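Local coordinates for galacto-N-biose/lacto-N-biose I transporter substrate-binding protein (Bifidobacterium longum, PDB 2Z8F), which binds galacto-N-biose and lacto-N-biose I, as well as lacto-N-tetraose, probably for uptake by an ABC transporter, at residues 164-177 against 216-230. Sequence-based numbering, arbitrary orientation.
With GAL (beta-D-galactopyranose), chain C.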
loop_
_atom_site.group_PDB
_atom_site.type_symbol
_atom_site.label_atom_id
_atom_site.label_comp_id
_atom_site.label_asym_id
_atom_site.label_seq_id
_atom_site.Cartn_x
_atom_site.Cartn_y
_atom_site.Cartn_z
ATOM N N ALA A 164 -21.403 -1.577 -18.011
ATOM C CA ALA A 164 -21.729 -0.149 -17.945
ATOM C C ALA A 164 -23.098 0.137 -18.574
ATOM O O ALA A 164 -23.848 0.999 -18.086
ATOM C CB ALA A 164 -20.636 0.663 -18.628
ATOM N N ALA A 165 -23.414 -0.592 -19.647
ATOM C CA ALA A 165 -24.716 -0.434 -20.338
ATOM C C ALA A 165 -25.844 -0.828 -19.383
ATOM O O ALA A 165 -26.982 -0.381 -19.527
ATOM C CB ALA A 165 -24.754 -1.285 -21.580
ATOM N N ALA A 166 -25.514 -1.689 -18.424
ATOM C CA ALA A 166 -26.442 -2.135 -17.385
ATOM C C ALA A 166 -26.339 -1.338 -16.083
ATOM O O ALA A 166 -26.917 -1.722 -15.050
ATOM C CB ALA A 166 -26.230 -3.624 -17.117
ATOM N N GLY A 167 -25.614 -0.219 -16.105
ATOM C CA GLY A 167 -25.453 0.581 -14.891
ATOM C C GLY A 167 -24.625 -0.072 -13.780
ATOM O O GLY A 167 -24.762 0.288 -12.591
ATOM N N LYS A 168 -23.757 -1.008 -14.173
ATOM C CA LYS A 168 -22.823 -1.667 -13.245
ATOM C C LYS A 168 -21.401 -1.320 -13.682
ATOM O O LYS A 168 -21.178 -1.002 -14.855
ATOM C CB LYS A 168 -22.989 -3.181 -13.298
ATOM C CG LYS A 168 -24.345 -3.729 -12.815
ATOM C CD LYS A 168 -24.537 -3.484 -11.339
ATOM C CE LYS A 168 -25.592 -4.422 -10.774
ATOM N NZ LYS A 168 -26.099 -3.820 -9.520
ATOM N N TYR A 169 -20.446 -1.390 -12.760
ATOM C CA TYR A 169 -19.047 -1.066 -13.109
ATOM C C TYR A 169 -18.134 -2.141 -12.560
ATOM O O TYR A 169 -18.187 -2.446 -11.375
ATOM C CB TYR A 169 -18.681 0.353 -12.614
ATOM C CG TYR A 169 -19.696 1.341 -13.160
ATOM C CD1 TYR A 169 -19.630 1.784 -14.483
ATOM C CD2 TYR A 169 -20.800 1.729 -12.389
ATOM C CE1 TYR A 169 -20.620 2.644 -15.019
ATOM C CE2 TYR A 169 -21.803 2.586 -12.919
ATOM C CZ TYR A 169 -21.701 3.032 -14.232
ATOM O OH TYR A 169 -22.664 3.882 -14.763
ATOM N N ILE A 170 -17.332 -2.749 -13.447
ATOM C CA ILE A 170 -16.394 -3.772 -13.024
ATOM C C ILE A 170 -14.964 -3.210 -12.823
ATOM O O ILE A 170 -14.023 -3.976 -12.614
ATOM C CB ILE A 170 -16.379 -5.002 -13.965
ATOM C CG1 ILE A 170 -15.865 -4.650 -15.367
ATOM C CG2 ILE A 170 -17.800 -5.640 -14.030
ATOM C CD1 ILE A 170 -15.551 -5.918 -16.269
ATOM N N MET A 171 -14.827 -1.885 -12.903
ATOM C CA MET A 171 -13.578 -1.219 -12.566
ATOM C C MET A 171 -13.856 0.123 -11.897
ATOM O O MET A 171 -14.885 0.768 -12.157
ATOM C CB MET A 171 -12.707 -1.050 -13.837
ATOM C CG MET A 171 -11.257 -0.588 -13.605
ATOM S SD MET A 171 -10.334 -1.486 -12.335
ATOM C CE MET A 171 -10.286 -3.099 -13.047
ATOM N N SER A 172 -12.965 0.508 -10.999
ATOM C CA SER A 172 -12.908 1.887 -10.527
ATOM C C SER A 172 -11.625 2.566 -10.988
ATOM O O SER A 172 -10.577 1.915 -11.144
ATOM C CB SER A 172 -13.045 1.974 -9.014
ATOM O OG SER A 172 -11.852 1.541 -8.357
ATOM N N TYR A 173 -11.738 3.853 -11.279
ATOM C CA TYR A 173 -10.600 4.725 -11.511
ATOM C C TYR A 173 -10.524 5.637 -10.298
ATOM O O TYR A 173 -11.479 6.386 -10.050
ATOM C CB TYR A 173 -10.853 5.546 -12.773
ATOM C CG TYR A 173 -9.796 6.557 -13.121
ATOM C CD1 TYR A 173 -8.593 6.159 -13.699
ATOM C CD2 TYR A 173 -10.006 7.931 -12.921
ATOM C CE1 TYR A 173 -7.623 7.098 -14.045
ATOM C CE2 TYR A 173 -9.041 8.880 -13.286
ATOM C CZ TYR A 173 -7.843 8.449 -13.850
ATOM O OH TYR A 173 -6.862 9.359 -14.225
ATOM N N GLN A 174 -9.406 5.583 -9.577
ATOM C CA GLN A 174 -9.276 6.244 -8.285
ATOM C C GLN A 174 -8.239 7.363 -8.382
ATOM O O GLN A 174 -7.042 7.155 -8.102
ATOM C CB GLN A 174 -8.891 5.212 -7.216
ATOM C CG GLN A 174 -9.950 4.141 -7.027
ATOM C CD GLN A 174 -9.540 3.054 -6.078
ATOM O OE1 GLN A 174 -8.613 3.225 -5.295
ATOM N NE2 GLN A 174 -10.233 1.924 -6.141
ATOM N N PRO A 175 -8.688 8.583 -8.736
ATOM C CA PRO A 175 -7.697 9.630 -8.942
ATOM C C PRO A 175 -6.880 9.983 -7.705
ATOM O O PRO A 175 -5.736 10.405 -7.847
ATOM C CB PRO A 175 -8.536 10.835 -9.425
ATOM C CG PRO A 175 -9.923 10.525 -9.059
ATOM C CD PRO A 175 -10.076 9.056 -8.941
ATOM N N ASP A 176 -7.455 9.827 -6.504
ATOM C CA ASP A 176 -6.748 10.095 -5.244
ATOM C C ASP A 176 -5.786 8.965 -4.820
ATOM O O ASP A 176 -5.153 9.049 -3.767
ATOM C CB ASP A 176 -7.731 10.377 -4.087
ATOM C CG ASP A 176 -8.732 9.244 -3.841
ATOM O OD1 ASP A 176 -8.940 8.382 -4.720
ATOM O OD2 ASP A 176 -9.356 9.209 -2.745
ATOM N N GLU A 177 -5.680 7.931 -5.663
ATOM C CA GLU A 177 -4.781 6.803 -5.415
ATOM C C GLU A 177 -3.893 6.570 -6.609
ATOM O O GLU A 177 -3.198 5.550 -6.663
ATOM C CB GLU A 177 -5.559 5.524 -5.080
ATOM C CG GLU A 177 -6.095 5.557 -3.617
ATOM C CD GLU A 177 -4.957 5.456 -2.583
ATOM O OE1 GLU A 177 -3.865 4.925 -2.919
ATOM O OE2 GLU A 177 -5.152 5.898 -1.429
ATOM N N TYR A 216 -6.975 2.266 -18.672
ATOM C CA TYR A 216 -7.883 3.212 -18.001
ATOM C C TYR A 216 -8.479 4.210 -18.985
ATOM O O TYR A 216 -9.631 4.604 -18.819
ATOM C CB TYR A 216 -7.233 3.919 -16.804
ATOM C CG TYR A 216 -7.098 2.997 -15.586
ATOM C CD1 TYR A 216 -5.862 2.448 -15.241
ATOM C CD2 TYR A 216 -8.213 2.673 -14.805
ATOM C CE1 TYR A 216 -5.727 1.558 -14.143
ATOM C CE2 TYR A 216 -8.092 1.821 -13.691
ATOM C CZ TYR A 216 -6.853 1.273 -13.364
ATOM O OH TYR A 216 -6.736 0.421 -12.265
ATOM N N GLN A 217 -7.704 4.596 -20.010
ATOM C CA GLN A 217 -8.203 5.555 -20.991
ATOM C C GLN A 217 -9.427 4.986 -21.698
ATOM O O GLN A 217 -10.434 5.672 -21.850
ATOM C CB GLN A 217 -7.121 5.923 -22.024
ATOM C CG GLN A 217 -7.548 7.101 -22.909
ATOM C CD GLN A 217 -7.651 8.394 -22.110
ATOM O OE1 GLN A 217 -6.645 8.912 -21.638
ATOM N NE2 GLN A 217 -8.875 8.927 -21.958
ATOM N N GLN A 218 -9.317 3.738 -22.169
ATOM C CA GLN A 218 -10.419 3.097 -22.887
ATOM C C GLN A 218 -11.643 2.948 -21.982
ATOM O O GLN A 218 -12.757 3.198 -22.430
ATOM C CB GLN A 218 -10.023 1.743 -23.466
ATOM C CG GLN A 218 -9.007 1.848 -24.587
ATOM C CD GLN A 218 -8.854 0.560 -25.380
ATOM O OE1 GLN A 218 -7.728 0.120 -25.662
ATOM N NE2 GLN A 218 -9.965 -0.054 -25.729
ATOM N N LEU A 219 -11.424 2.554 -20.724
ATOM C CA LEU A 219 -12.512 2.520 -19.730
ATOM C C LEU A 219 -13.202 3.867 -19.512
ATOM O O LEU A 219 -14.444 3.958 -19.528
ATOM C CB LEU A 219 -12.037 1.925 -18.407
ATOM C CG LEU A 219 -11.684 0.432 -18.479
ATOM C CD1 LEU A 219 -11.027 0.003 -17.176
ATOM C CD2 LEU A 219 -12.883 -0.489 -18.805
ATOM N N LEU A 220 -12.414 4.922 -19.332
ATOM C CA LEU A 220 -12.967 6.261 -19.099
ATOM C C LEU A 220 -13.694 6.785 -20.337
ATOM O O LEU A 220 -14.757 7.384 -20.219
ATOM C CB LEU A 220 -11.878 7.250 -18.666
ATOM C CG LEU A 220 -11.291 7.007 -17.284
ATOM C CD1 LEU A 220 -10.125 7.948 -17.051
ATOM C CD2 LEU A 220 -12.367 7.181 -16.189
ATOM N N ASP A 221 -13.139 6.544 -21.515
ATOM C CA ASP A 221 -13.768 7.008 -22.746
ATOM C C ASP A 221 -15.126 6.335 -22.914
ATOM O O ASP A 221 -16.047 6.928 -23.469
ATOM C CB ASP A 221 -12.879 6.686 -23.960
ATOM C CG ASP A 221 -11.653 7.596 -24.060
ATOM O OD1 ASP A 221 -11.581 8.610 -23.332
ATOM O OD2 ASP A 221 -10.761 7.293 -24.900
ATOM N N ALA A 222 -15.232 5.090 -22.446
ATOM C CA ALA A 222 -16.428 4.281 -22.603
ATOM C C ALA A 222 -17.365 4.482 -21.426
ATOM O O ALA A 222 -18.430 3.858 -21.371
ATOM C CB ALA A 222 -16.059 2.818 -22.745
ATOM N N LYS A 223 -16.983 5.365 -20.504
ATOM C CA LYS A 223 -17.778 5.630 -19.308
ATOM C C LYS A 223 -18.091 4.321 -18.592
ATOM O O LYS A 223 -19.241 4.058 -18.175
ATOM C CB LYS A 223 -19.060 6.405 -19.681
ATOM C CG LYS A 223 -18.870 7.900 -19.758
ATOM C CD LYS A 223 -17.959 8.325 -20.882
ATOM C CE LYS A 223 -17.247 9.633 -20.520
ATOM N NZ LYS A 223 -16.113 9.890 -21.443
ATOM N N ALA A 224 -17.046 3.495 -18.452
ATOM C CA ALA A 224 -17.161 2.118 -17.958
ATOM C C ALA A 224 -16.310 1.860 -16.711
ATOM O O ALA A 224 -16.051 0.711 -16.341
ATOM C CB ALA A 224 -16.809 1.119 -19.091
ATOM N N ALA A 225 -15.865 2.929 -16.063
ATOM C CA ALA A 225 -15.264 2.818 -14.739
ATOM C C ALA A 225 -15.819 3.934 -13.870
ATOM O O ALA A 225 -16.040 5.057 -14.369
ATOM C CB ALA A 225 -13.759 2.932 -14.826
ATOM N N THR A 226 -16.026 3.655 -12.588
ATOM C CA THR A 226 -16.363 4.741 -11.671
ATOM C C THR A 226 -15.185 5.726 -11.549
ATOM O O THR A 226 -14.001 5.359 -11.725
ATOM C CB THR A 226 -16.775 4.244 -10.253
ATOM O OG1 THR A 226 -15.645 3.671 -9.590
ATOM C CG2 THR A 226 -17.875 3.212 -10.313
ATOM N N THR A 227 -15.501 6.984 -11.248
ATOM C CA THR A 227 -14.469 8.006 -11.074
ATOM C C THR A 227 -14.462 8.652 -9.678
ATOM O O THR A 227 -13.780 9.662 -9.463
ATOM C CB THR A 227 -14.603 9.113 -12.132
ATOM O OG1 THR A 227 -15.912 9.695 -12.055
ATOM C CG2 THR A 227 -14.363 8.541 -13.527
ATOM N N ASN A 228 -15.206 8.064 -8.740
ATOM C CA ASN A 228 -15.250 8.576 -7.368
ATOM C C ASN A 228 -13.890 8.399 -6.697
ATOM O O ASN A 228 -13.259 7.354 -6.874
ATOM C CB ASN A 228 -16.315 7.849 -6.545
ATOM C CG ASN A 228 -17.686 7.872 -7.195
ATOM O OD1 ASN A 228 -18.257 6.816 -7.475
ATOM N ND2 ASN A 228 -18.213 9.078 -7.456
ATOM N N PRO A 229 -13.414 9.416 -5.958
ATOM C CA PRO A 229 -12.181 9.258 -5.186
ATOM C C PRO A 229 -12.349 8.126 -4.169
ATOM O O PRO A 229 -13.424 7.993 -3.569
ATOM C CB PRO A 229 -12.030 10.624 -4.491
ATOM C CG PRO A 229 -12.775 11.562 -5.400
ATOM C CD PRO A 229 -13.964 10.785 -5.840
ATOM N N ARG A 230 -11.323 7.291 -4.007
ATOM C CA ARG A 230 -11.419 6.074 -3.181
ATOM C C ARG A 230 -11.888 6.365 -1.753
ATOM O O ARG A 230 -12.636 5.581 -1.144
ATOM C CB ARG A 230 -10.029 5.414 -3.126
ATOM C CG ARG A 230 -9.902 4.199 -2.204
ATOM C CD ARG A 230 -10.825 3.066 -2.613
ATOM N NE ARG A 230 -10.706 1.917 -1.728
ATOM C CZ ARG A 230 -11.327 1.789 -0.565
ATOM N NH1 ARG A 230 -12.129 2.757 -0.114
ATOM N NH2 ARG A 230 -11.142 0.695 0.148
HETATM C C1 GAL C . -2.949 10.195 -0.687
HETATM C C2 GAL C . -2.420 9.037 0.177
HETATM C C3 GAL C . -3.461 7.963 0.461
HETATM C C4 GAL C . -4.776 8.587 0.939
HETATM C C5 GAL C . -5.205 9.689 -0.034
HETATM C C6 GAL C . -6.456 10.430 0.436
HETATM O O2 GAL C . -1.319 8.483 -0.496
HETATM O O3 GAL C . -2.810 7.121 1.415
HETATM O O4 GAL C . -4.498 9.175 2.184
HETATM O O5 GAL C . -4.179 10.641 -0.163
HETATM O O6 GAL C . -6.747 11.431 -0.546
HETATM O O HOH W 1 -17.622 -1.538 -16.181
HETATM O O HOH W 2 -8.230 0.836 -10.287
HETATM O O HOH W 3 -13.703 5.384 -8.703
#
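Asp176 turns its carboxylate back onto the chain at Arg230, where Asp176 OD1 accepts from Arg230 N at 2.7 Å, on the syn side, while OD2 takes the backbone N of Trp231. The pair of bonds fixes the rotation of the carboxylate, with CG placed between the backbone N and carbonyl carbon of Asp176 (chi1 57°). Two backbone-to-backbone bonds join the segments around Thr226: its N reaches Met171 O, and its O accepts from Tyr173 N at 2.8 Å. A water beside this bridge donates to Tyr173 O and Asn228 O and accepts from Thr226 OG1.

The Tyr173 ring, its CG anti to the backbone N (chi1 177°), lies on helix 207-221. Leu220 CD1 sits over the ring centre, 3.8 Å from the centroid, Tyr216 CD2 meets the edge at Tyr173 CD1, and the Tyr173 hydroxyl is hydrogen-bonded to Ala378 O. A serine here would probably leave Leu220 and Tyr216 facing a gap and Ala378 O without its hydroxyl partner. Met171 CG packs on Leu219 CD1 at 3.6 Å, and the chain bends beyond it, its sulfur making an oblique Met-aromatic contact with Tyr216. The Gln174 amide lies beside the aliphatic part of Arg230, whose guanidinium NE forms a salt bridge with Glu253. As a worked example, an isolated beta bridge joins the loops after two helices of a periplasmic-binding-protein-type fold and leads directly into its glycan pocket at Asp176 and Glu177.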